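Local structure of spindle assembly checkpoint serine/threonine-protein kinase BUB1 (Saccharomyces cerevisiae, 3ESL) at residues A[74-80]-A[108-114]; A[83-87]-A[101-105]; A[132-137]-A[178-182]. The protein acts as a serine/threonine kinase of the mitotic spindle assembly checkpoint, delaying anaphase until chromosomes are bioriented, this chain being its conserved all-helical, TPR-like N-terminal domain. All blocks are in the same frame, centred on the assembly; numbering follows the deposited sequence.

Interaction 1. Residues A[74-80]-A[108-114]; sequences RNDPRFL and KGIGTKL
Asn75 lays its amide across the turn Gly111-Leu114, at about a right angle to the side chain of Lys113. OD1 accepts the backbone N-H of Lys113 (Lys113 N to Asn75 OD1, 2.9 Å); the N-H points fairly straight, but the donor sits above the carbonyl plane. On the other branch, ND2 rests against the methylenes of Lys113, 3.5 Å from its CD, and donates to a water that also bonds Gly109 O and Thr112 OG1. With CG beside the backbone N (chi1 -72°), the short amide serves both turn and water. Shortening this side chain to that of an alanine is likely to leave the Lys113 N-H without this acceptor and the water without one of its three mates. Next door, Gly111 N donates to Arg74 O at 2.9 Å. Gly109 and Gly111 both have positive phi, which suits glycine, and a side chain on Gly111 would collide with Leu80. Arg74 runs extended past Gly109, its guanidinium paired with Glu71. Toward the interior, Leu80 and Leu114 lie flank to flank, pointing opposite ways, with Leu80 CD2 3.7 Å from Leu114 CD1, while Phe79 meets Ile110 CG2 obliquely. Asp76 caps helix 77-90 through Arg78 N and is gripped side-on by the Arg78 guanidinium. Two loops are thus packed together, one leading into N-capped helix 77-90, the other running from a Schellman motif through a type I turn, at one end of the antiparallel helices of a TPR-like domain.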
loop_
_atom_site.group_PDB
_atom_site.type_symbol
_atom_site.label_atom_id
_atom_site.label_comp_id
_atom_site.label_asym_id
_atom_site.label_seq_id
_atom_site.Cartn_x
_atom_site.Cartn_y
_atom_site.Cartn_z
ATOM N N ARG A 74 6.659 9.582 -5.081
ATOM C CA ARG A 74 6.076 9.620 -3.726
ATOM C C ARG A 74 4.548 9.660 -3.712
ATOM O O ARG A 74 3.906 8.935 -2.942
ATOM C CB ARG A 74 6.610 10.825 -2.945
ATOM C CG ARG A 74 7.886 10.569 -2.203
ATOM C CD ARG A 74 8.220 11.790 -1.360
ATOM N NE ARG A 74 9.540 11.695 -0.738
ATOM C CZ ARG A 74 10.242 12.744 -0.310
ATOM N NH1 ARG A 74 9.760 13.975 -0.445
ATOM N NH2 ARG A 74 11.434 12.564 0.244
ATOM N N ASN A 75 3.965 10.523 -4.543
ATOM C CA ASN A 75 2.513 10.638 -4.601
ATOM C C ASN A 75 1.930 10.233 -5.946
ATOM O O ASN A 75 0.931 10.797 -6.394
ATOM C CB ASN A 75 2.058 12.030 -4.145
ATOM C CG ASN A 75 2.224 12.213 -2.656
ATOM O OD1 ASN A 75 1.530 11.562 -1.857
ATOM N ND2 ASN A 75 3.159 13.071 -2.266
ATOM N N ASP A 76 2.570 9.246 -6.586
ATOM C CA ASP A 76 2.030 8.630 -7.795
ATOM C C ASP A 76 0.934 7.656 -7.345
ATOM O O ASP A 76 1.223 6.712 -6.597
ATOM C CB ASP A 76 3.154 7.890 -8.541
ATOM C CG ASP A 76 2.716 7.355 -9.900
ATOM O OD1 ASP A 76 1.638 6.743 -10.003
ATOM O OD2 ASP A 76 3.459 7.556 -10.888
ATOM N N PRO A 77 -0.324 7.863 -7.780
ATOM C CA PRO A 77 -1.402 6.999 -7.283
ATOM C C PRO A 77 -1.213 5.547 -7.704
ATOM O O PRO A 77 -1.685 4.641 -7.024
ATOM C CB PRO A 77 -2.663 7.574 -7.945
ATOM C CG PRO A 77 -2.174 8.338 -9.122
ATOM C CD PRO A 77 -0.810 8.860 -8.757
ATOM N N ARG A 78 -0.541 5.323 -8.824
ATOM C CA ARG A 78 -0.266 3.939 -9.240
ATOM C C ARG A 78 0.647 3.234 -8.240
ATOM O O ARG A 78 0.437 2.057 -7.917
ATOM C CB ARG A 78 0.389 3.907 -10.616
ATOM C CG ARG A 78 -0.414 4.596 -11.703
ATOM C CD ARG A 78 0.411 4.708 -12.995
ATOM N NE ARG A 78 1.617 5.527 -12.797
ATOM C CZ ARG A 78 2.677 5.509 -13.603
ATOM N NH1 ARG A 78 2.696 4.714 -14.668
ATOM N NH2 ARG A 78 3.722 6.280 -13.344
ATOM N N PHE A 79 1.663 3.955 -7.763
ATOM C CA PHE A 79 2.591 3.427 -6.768
ATOM C C PHE A 79 1.867 3.165 -5.439
ATOM O O PHE A 79 2.010 2.099 -4.828
ATOM C CB PHE A 79 3.737 4.412 -6.563
ATOM C CG PHE A 79 4.880 3.868 -5.750
ATOM C CD1 PHE A 79 5.366 2.568 -5.951
ATOM C CD2 PHE A 79 5.521 4.690 -4.824
ATOM C CE1 PHE A 79 6.463 2.085 -5.182
ATOM C CE2 PHE A 79 6.599 4.213 -4.060
ATOM C CZ PHE A 79 7.072 2.917 -4.252
ATOM N N LEU A 80 1.085 4.144 -4.997
ATOM C CA LEU A 80 0.282 3.966 -3.781
ATOM C C LEU A 80 -0.548 2.685 -3.847
ATOM O O LEU A 80 -0.615 1.933 -2.878
ATOM C CB LEU A 80 -0.610 5.184 -3.533
ATOM C CG LEU A 80 -1.510 5.028 -2.298
ATOM C CD1 LEU A 80 -0.680 4.735 -1.041
ATOM C CD2 LEU A 80 -2.399 6.271 -2.109
ATOM N N LYS A 108 8.151 8.204 4.933
ATOM C CA LYS A 108 8.817 8.500 3.666
ATOM C C LYS A 108 8.045 9.478 2.768
ATOM O O LYS A 108 8.519 9.845 1.689
ATOM C CB LYS A 108 9.098 7.204 2.905
ATOM C CG LYS A 108 10.162 6.326 3.564
ATOM C CD LYS A 108 10.567 5.160 2.672
ATOM C CE LYS A 108 11.659 5.525 1.675
ATOM N NZ LYS A 108 13.016 5.535 2.289
ATOM N N GLY A 109 6.864 9.896 3.212
ATOM C CA GLY A 109 6.000 10.769 2.410
ATOM C C GLY A 109 5.369 10.078 1.210
ATOM O O GLY A 109 4.955 10.740 0.241
ATOM N N ILE A 110 5.281 8.753 1.268
ATOM C CA ILE A 110 4.611 7.990 0.218
ATOM C C ILE A 110 3.096 8.013 0.426
ATOM O O ILE A 110 2.581 7.471 1.403
ATOM C CB ILE A 110 5.161 6.536 0.116
ATOM C CG1 ILE A 110 6.648 6.574 -0.273
ATOM C CG2 ILE A 110 4.377 5.695 -0.921
ATOM C CD1 ILE A 110 7.376 5.275 0.001
ATOM N N GLY A 111 2.390 8.656 -0.500
ATOM C CA GLY A 111 0.937 8.692 -0.475
ATOM C C GLY A 111 0.325 9.758 0.421
ATOM O O GLY A 111 -0.889 9.864 0.514
ATOM N N THR A 112 1.157 10.557 1.070
ATOM C CA THR A 112 0.650 11.491 2.082
ATOM C C THR A 112 -0.094 12.705 1.516
ATOM O O THR A 112 -0.701 13.484 2.271
ATOM C CB THR A 112 1.730 11.897 3.092
ATOM O OG1 THR A 112 2.857 12.435 2.402
ATOM C CG2 THR A 112 2.165 10.681 3.927
ATOM N N LYS A 113 -0.074 12.858 0.190
ATOM C CA LYS A 113 -0.891 13.875 -0.458
ATOM C C LYS A 113 -2.095 13.270 -1.187
ATOM O O LYS A 113 -2.813 13.975 -1.920
ATOM C CB LYS A 113 -0.037 14.733 -1.401
ATOM C CG LYS A 113 1.083 15.490 -0.709
ATOM C CD LYS A 113 1.929 16.273 -1.723
ATOM C CE LYS A 113 3.158 16.888 -1.050
ATOM N NZ LYS A 113 3.874 17.847 -1.954
ATOM N N LEU A 114 -2.319 11.967 -0.993
ATOM C CA LEU A 114 -3.425 11.261 -1.648
ATOM C C LEU A 114 -4.491 10.777 -0.667
ATOM O O LEU A 114 -4.171 10.093 0.313
ATOM C CB LEU A 114 -2.892 10.056 -2.445
ATOM C CG LEU A 114 -1.899 10.429 -3.559
ATOM C CD1 LEU A 114 -1.339 9.170 -4.180
ATOM C CD2 LEU A 114 -2.581 11.318 -4.623
HETATM O O HOH W 1 4.522 13.376 0.164
#

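Interaction 2. Residues A[83-87]-A[101-105]; sequences WIWYI and TFKYM
Trp83 and Met105 make a tightly packed part of this contact, their side chains overlapping along their lengths. Met105 lays CG over one face of the indole, 3.9 Å from the centroid of the six-membered ring, and its sulfur stands obliquely to the five-membered ring in a Met-aromatic contact. A bend at chi3 (71°) turns the terminal methyl back toward the tryptophan stem, bringing Met105 CE to 3.5 Å from Trp83 CB. Methionine suits the place because its flexible, polarisable chain can follow a broad flat ring. The same indole is met at its edge by Thr101, whose CG2 lies 3.6 Å from Trp83 CE3. That methyl also meets Ile87 tip to tip; the same rotation (chi1 -55°) that turns it there sets the hydroxyl beside the backbone N, where it bonds Glu97 O in the preceding helical turn. Ile87 sends CD1 over one face of the Phe102 ring, 3.9 Å from its centroid and close to the normal, a CH-pi contact.

The looser side lies at Tyr104: the edge of its ring touches the rim of the indole, with Tyr104 CE2 3.8 Å from Trp83 CH2, and little of its surface is covered here. Tyr104 instead packs on Ile195 of helix 193-200, which also covers part of Trp83. Farther round helix 77-90, Trp85 takes no part in the interface and is exposed to solvent. The axes of 83-87 and 101-105 run antiparallel at 162° and stay 11.4 Å apart, a wide spacing filled by bulky side chains, and no hydrogen bond crosses between them. Helices 77-90 and 95-108, antiparallel neighbours joined by a short connection, form a helical hairpin, the building unit of TPR-like folds.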
loop_
_atom_site.group_PDB
_atom_site.type_symbol
_atom_site.label_atom_id
_atom_site.label_comp_id
_atom_site.label_asym_id
_atom_site.label_seq_id
_atom_site.Cartn_x
_atom_site.Cartn_y
_atom_site.Cartn_z
ATOM N N TRP A 83 1.326 -0.497 -2.927
ATOM C CA TRP A 83 1.461 -0.638 -1.474
ATOM C C TRP A 83 0.180 -1.201 -0.869
ATOM O O TRP A 83 0.235 -2.143 -0.090
ATOM C CB TRP A 83 1.774 0.687 -0.786
ATOM C CG TRP A 83 3.172 1.164 -1.023
ATOM C CD1 TRP A 83 3.585 1.995 -2.006
ATOM C CD2 TRP A 83 4.336 0.832 -0.253
ATOM N NE1 TRP A 83 4.939 2.215 -1.910
ATOM C CE2 TRP A 83 5.427 1.517 -0.838
ATOM C CE3 TRP A 83 4.560 0.028 0.877
ATOM C CZ2 TRP A 83 6.731 1.417 -0.342
ATOM C CZ3 TRP A 83 5.869 -0.070 1.384
ATOM C CH2 TRP A 83 6.931 0.621 0.768
ATOM N N ILE A 84 -0.963 -0.635 -1.237
ATOM C CA ILE A 84 -2.234 -1.070 -0.640
ATOM C C ILE A 84 -2.627 -2.487 -1.092
ATOM O O ILE A 84 -3.153 -3.266 -0.290
ATOM C CB ILE A 84 -3.357 -0.015 -0.835
ATOM C CG1 ILE A 84 -2.939 1.299 -0.171
ATOM C CG2 ILE A 84 -4.696 -0.509 -0.254
ATOM C CD1 ILE A 84 -3.774 2.490 -0.557
ATOM N N TRP A 85 -2.334 -2.836 -2.346
ATOM C CA TRP A 85 -2.551 -4.210 -2.817
ATOM C C TRP A 85 -1.675 -5.177 -2.040
ATOM O O TRP A 85 -2.123 -6.246 -1.642
ATOM C CB TRP A 85 -2.306 -4.340 -4.317
ATOM C CG TRP A 85 -3.564 -4.059 -5.117
ATOM C CD1 TRP A 85 -3.836 -2.946 -5.854
ATOM C CD2 TRP A 85 -4.715 -4.915 -5.239
ATOM N NE1 TRP A 85 -5.085 -3.049 -6.434
ATOM C CE2 TRP A 85 -5.645 -4.249 -6.072
ATOM C CE3 TRP A 85 -5.045 -6.181 -4.729
ATOM C CZ2 TRP A 85 -6.889 -4.808 -6.409
ATOM C CZ3 TRP A 85 -6.286 -6.738 -5.066
ATOM C CH2 TRP A 85 -7.185 -6.050 -5.900
ATOM N N TYR A 86 -0.432 -4.770 -1.794
ATOM C CA TYR A 86 0.483 -5.618 -1.034
ATOM C C TYR A 86 -0.044 -5.902 0.367
ATOM O O TYR A 86 -0.087 -7.052 0.806
ATOM C CB TYR A 86 1.905 -5.045 -0.960
ATOM C CG TYR A 86 2.861 -6.045 -0.344
ATOM C CD1 TYR A 86 3.534 -6.970 -1.145
ATOM C CD2 TYR A 86 3.034 -6.120 1.034
ATOM C CE1 TYR A 86 4.373 -7.922 -0.592
ATOM C CE2 TYR A 86 3.876 -7.078 1.596
ATOM C CZ TYR A 86 4.550 -7.951 0.782
ATOM O OH TYR A 86 5.374 -8.879 1.347
ATOM N N ILE A 87 -0.425 -4.846 1.070
ATOM C CA ILE A 87 -0.953 -4.978 2.421
ATOM C C ILE A 87 -2.178 -5.898 2.421
ATOM O O ILE A 87 -2.269 -6.804 3.245
ATOM C CB ILE A 87 -1.284 -3.590 3.010
ATOM C CG1 ILE A 87 0.001 -2.760 3.198
ATOM C CG2 ILE A 87 -2.049 -3.705 4.345
ATOM C CD1 ILE A 87 -0.271 -1.253 3.309
ATOM N N THR A 101 3.617 -0.942 7.858
ATOM C CA THR A 101 3.765 -0.581 6.448
ATOM C C THR A 101 3.195 0.816 6.210
ATOM O O THR A 101 3.873 1.656 5.612
ATOM C CB THR A 101 3.146 -1.641 5.512
ATOM O OG1 THR A 101 3.720 -2.921 5.808
ATOM C CG2 THR A 101 3.444 -1.308 4.037
ATOM N N PHE A 102 1.982 1.093 6.710
ATOM C CA PHE A 102 1.426 2.439 6.560
ATOM C C PHE A 102 2.305 3.503 7.231
ATOM O O PHE A 102 2.494 4.594 6.693
ATOM C CB PHE A 102 0.012 2.527 7.125
ATOM C CG PHE A 102 -1.054 1.973 6.218
ATOM C CD1 PHE A 102 -1.434 2.656 5.066
ATOM C CD2 PHE A 102 -1.735 0.803 6.569
ATOM C CE1 PHE A 102 -2.457 2.148 4.235
ATOM C CE2 PHE A 102 -2.742 0.282 5.760
ATOM C CZ PHE A 102 -3.106 0.966 4.582
ATOM N N LYS A 103 2.824 3.182 8.415
ATOM C CA LYS A 103 3.714 4.085 9.145
ATOM C C LYS A 103 5.025 4.384 8.402
ATOM O O LYS A 103 5.523 5.521 8.424
ATOM C CB LYS A 103 4.013 3.508 10.536
ATOM C CG LYS A 103 2.819 3.577 11.458
ATOM C CD LYS A 103 3.049 2.753 12.715
ATOM C CE LYS A 103 4.289 3.233 13.448
ATOM N NZ LYS A 103 4.243 2.917 14.912
ATOM N N TYR A 104 5.572 3.362 7.754
ATOM C CA TYR A 104 6.790 3.491 6.961
ATOM C C TYR A 104 6.555 4.402 5.753
ATOM O O TYR A 104 7.329 5.325 5.485
ATOM C CB TYR A 104 7.221 2.104 6.512
ATOM C CG TYR A 104 8.432 2.041 5.615
ATOM C CD1 TYR A 104 9.723 2.036 6.152
ATOM C CD2 TYR A 104 8.289 1.936 4.231
ATOM C CE1 TYR A 104 10.843 1.943 5.327
ATOM C CE2 TYR A 104 9.400 1.842 3.397
ATOM C CZ TYR A 104 10.673 1.846 3.958
ATOM O OH TYR A 104 11.782 1.750 3.147
ATOM N N MET A 105 5.474 4.132 5.026
ATOM C CA MET A 105 5.022 5.026 3.962
ATOM C C MET A 105 4.866 6.481 4.455
ATOM O O MET A 105 5.357 7.413 3.820
ATOM C CB MET A 105 3.693 4.516 3.410
ATOM C CG MET A 105 3.798 3.144 2.733
ATOM S SD MET A 105 2.141 2.422 2.566
ATOM C CE MET A 105 1.465 3.473 1.293
#

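Interaction 3. Residues A[132-137]-A[178-182]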
loop_
_atom_site.group_PDB
_atom_site.type_symbol
_atom_site.label_atom_id
_atom_site.label_comp_id
_atom_site.label_asym_id
_atom_site.label_seq_id
_atom_site.Cartn_x
_atom_site.Cartn_y
_atom_site.Cartn_z
ATOM N N LEU A 132 -11.405 6.316 17.323
ATOM C CA LEU A 132 -11.215 7.761 17.283
ATOM C C LEU A 132 -9.896 8.166 16.610
ATOM O O LEU A 132 -9.808 9.230 15.995
ATOM C CB LEU A 132 -11.399 8.390 18.675
ATOM C CG LEU A 132 -12.787 8.129 19.297
ATOM C CD1 LEU A 132 -12.869 8.623 20.734
ATOM C CD2 LEU A 132 -13.932 8.699 18.451
ATOM N N GLU A 133 -8.894 7.294 16.691
ATOM C CA GLU A 133 -7.652 7.495 15.938
ATOM C C GLU A 133 -7.931 7.460 14.435
ATOM O O GLU A 133 -7.359 8.258 13.675
ATOM C CB GLU A 133 -6.605 6.441 16.304
ATOM C CG GLU A 133 -6.063 6.569 17.730
ATOM C CD GLU A 133 -6.829 5.731 18.753
ATOM O OE1 GLU A 133 -8.013 5.392 18.530
ATOM O OE2 GLU A 133 -6.228 5.407 19.801
ATOM N N ALA A 134 -8.803 6.540 14.018
ATOM C CA ALA A 134 -9.191 6.417 12.609
ATOM C C ALA A 134 -9.859 7.691 12.088
ATOM O O ALA A 134 -9.631 8.093 10.944
ATOM C CB ALA A 134 -10.087 5.209 12.395
ATOM N N LYS A 135 -10.670 8.338 12.929
ATOM C CA LYS A 135 -11.319 9.597 12.547
ATOM C C LYS A 135 -10.276 10.694 12.397
ATOM O O LYS A 135 -10.282 11.423 11.407
ATOM C CB LYS A 135 -12.395 9.997 13.581
ATOM C CG LYS A 135 -12.976 11.388 13.386
ATOM C CD LYS A 135 -14.159 11.620 14.320
ATOM C CE LYS A 135 -14.729 13.018 14.152
ATOM N NZ LYS A 135 -16.169 13.038 14.523
ATOM N N VAL A 136 -9.355 10.781 13.353
ATOM C CA VAL A 136 -8.330 11.821 13.343
ATOM C C VAL A 136 -7.449 11.690 12.091
ATOM O O VAL A 136 -7.030 12.691 11.504
ATOM C CB VAL A 136 -7.471 11.793 14.622
ATOM C CG1 VAL A 136 -6.345 12.822 14.549
ATOM C CG2 VAL A 136 -8.342 12.070 15.846
ATOM N N LEU A 137 -7.196 10.451 11.687
ATOM C CA LEU A 137 -6.401 10.201 10.489
ATOM C C LEU A 137 -7.072 10.767 9.232
ATOM O O LEU A 137 -6.401 11.354 8.377
ATOM C CB LEU A 137 -6.137 8.715 10.349
ATOM C CG LEU A 137 -5.054 8.251 9.392
ATOM C CD1 LEU A 137 -3.754 9.039 9.585
ATOM C CD2 LEU A 137 -4.870 6.768 9.640
ATOM N N SER A 178 -7.427 11.451 21.607
ATOM C CA SER A 178 -7.448 10.647 20.375
ATOM C C SER A 178 -6.408 11.128 19.366
ATOM O O SER A 178 -5.770 10.316 18.691
ATOM C CB SER A 178 -8.840 10.607 19.742
ATOM O OG SER A 178 -9.209 11.852 19.183
ATOM N N ARG A 179 -6.234 12.447 19.283
ATOM C CA ARG A 179 -5.208 13.033 18.421
ATOM C C ARG A 179 -3.813 12.677 18.929
ATOM O O ARG A 179 -2.922 12.338 18.144
ATOM C CB ARG A 179 -5.362 14.555 18.322
ATOM C CG ARG A 179 -6.740 15.019 17.878
ATOM C CD ARG A 179 -6.637 16.221 16.958
ATOM N NE ARG A 179 -7.918 16.907 16.796
ATOM C CZ ARG A 179 -8.144 18.172 17.147
ATOM N NH1 ARG A 179 -7.169 18.909 17.675
ATOM N NH2 ARG A 179 -9.344 18.707 16.960
ATOM N N GLU A 180 -3.630 12.753 20.247
ATOM C CA GLU A 180 -2.353 12.401 20.866
ATOM C C GLU A 180 -2.072 10.902 20.808
ATOM O O GLU A 180 -0.914 10.491 20.704
ATOM C CB GLU A 180 -2.286 12.913 22.307
ATOM C CG GLU A 180 -1.773 14.348 22.418
ATOM C CD GLU A 180 -0.272 14.473 22.158
ATOM O OE1 GLU A 180 0.461 13.472 22.338
ATOM O OE2 GLU A 180 0.179 15.579 21.779
ATOM N N ARG A 181 -3.133 10.101 20.874
ATOM C CA ARG A 181 -3.035 8.652 20.706
ATOM C C ARG A 181 -2.601 8.309 19.277
ATOM O O ARG A 181 -1.713 7.474 19.085
ATOM C CB ARG A 181 -4.363 7.966 21.038
ATOM C CG ARG A 181 -4.611 7.725 22.533
ATOM C CD ARG A 181 -5.836 6.849 22.737
ATOM N NE ARG A 181 -7.069 7.555 22.395
ATOM C CZ ARG A 181 -8.180 6.970 21.956
ATOM N NH1 ARG A 181 -8.229 5.657 21.784
ATOM N NH2 ARG A 181 -9.246 7.705 21.676
ATOM N N LEU A 182 -3.213 8.968 18.290
ATOM C CA LEU A 182 -2.811 8.796 16.885
ATOM C C LEU A 182 -1.363 9.223 16.659
ATOM O O LEU A 182 -0.592 8.491 16.032
ATOM C CB LEU A 182 -3.740 9.540 15.917
ATOM C CG LEU A 182 -3.363 9.363 14.429
ATOM C CD1 LEU A 182 -3.514 7.909 13.976
ATOM C CD2 LEU A 182 -4.146 10.296 13.523
HETATM O O HOH W 2 -10.887 5.317 19.880
#
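The charged part of this contact pairs Glu133 with Arg181. Glu133 OE2 lies 2.8 Å from Arg181 NH1 in a salt bridge, yet the groups do not meet side by side: the carboxylate stands over one face of the guanidinium, toward its rim, with the two planes 65° apart. Glu133 folds at chi2 (92°), which turns its carboxylate back toward the neighbouring helix, and Arg181 bends at chi3, bringing the edge of its head beside Leu132 CD1. A water accepts from Arg181 NH1 and from Leu132 N, linking the arginine to the backbone of helix 131-143. Arginine suits this partly exposed border, since its long chain can cover apolar carbons while its head serves a carboxylate and a water.

The axes of 132-137 and 178-182 cross at -83°, 8.4 Å apart at their closest, so helix 177-186 lies across helix 131-143 in the all-alpha BUB1 N-terminal domain.

Apolar contacts fill the crossing. Leu182 pushes CD2 against Val136 CG1 at 3.5 Å, the two side chains passing alongside, and lies crosswise to Leu137; Leu125 of helix 115-127 also touches Leu182. Ser178 is small enough for its CB to touch Leu132 CB at 3.5 Å, while its hydroxyl lies against Val136 CG2 and makes a weak hydrogen bond to Glu170. On the exposed flank, the methylenes of Arg179 cross Val136, with Arg179 CG 3.9 Å from Val136 CG2.

Interactions 1 and 2 both use helix 77-90 and touch directly: Leu80 packs on Met105, Ile110 meets Trp83, and Ile110 N probably bonds Met105 O. Interaction 2 is nested along the chain inside the loop closed by interaction 1. It is fully buried near the centre of the chain, and its chemistry is apolar and aromatic. Interaction 1, only partly buried, adds backbone bonds, an amide and a water where loops meet. Interaction 3, also partly buried, joins a different pair of helices toward the periphery, about 20 Å from the chain centre; there a salt bridge borders an apolar crossing. It touches neither of the others, its nearest atoms lying about 7 Å from interaction 2.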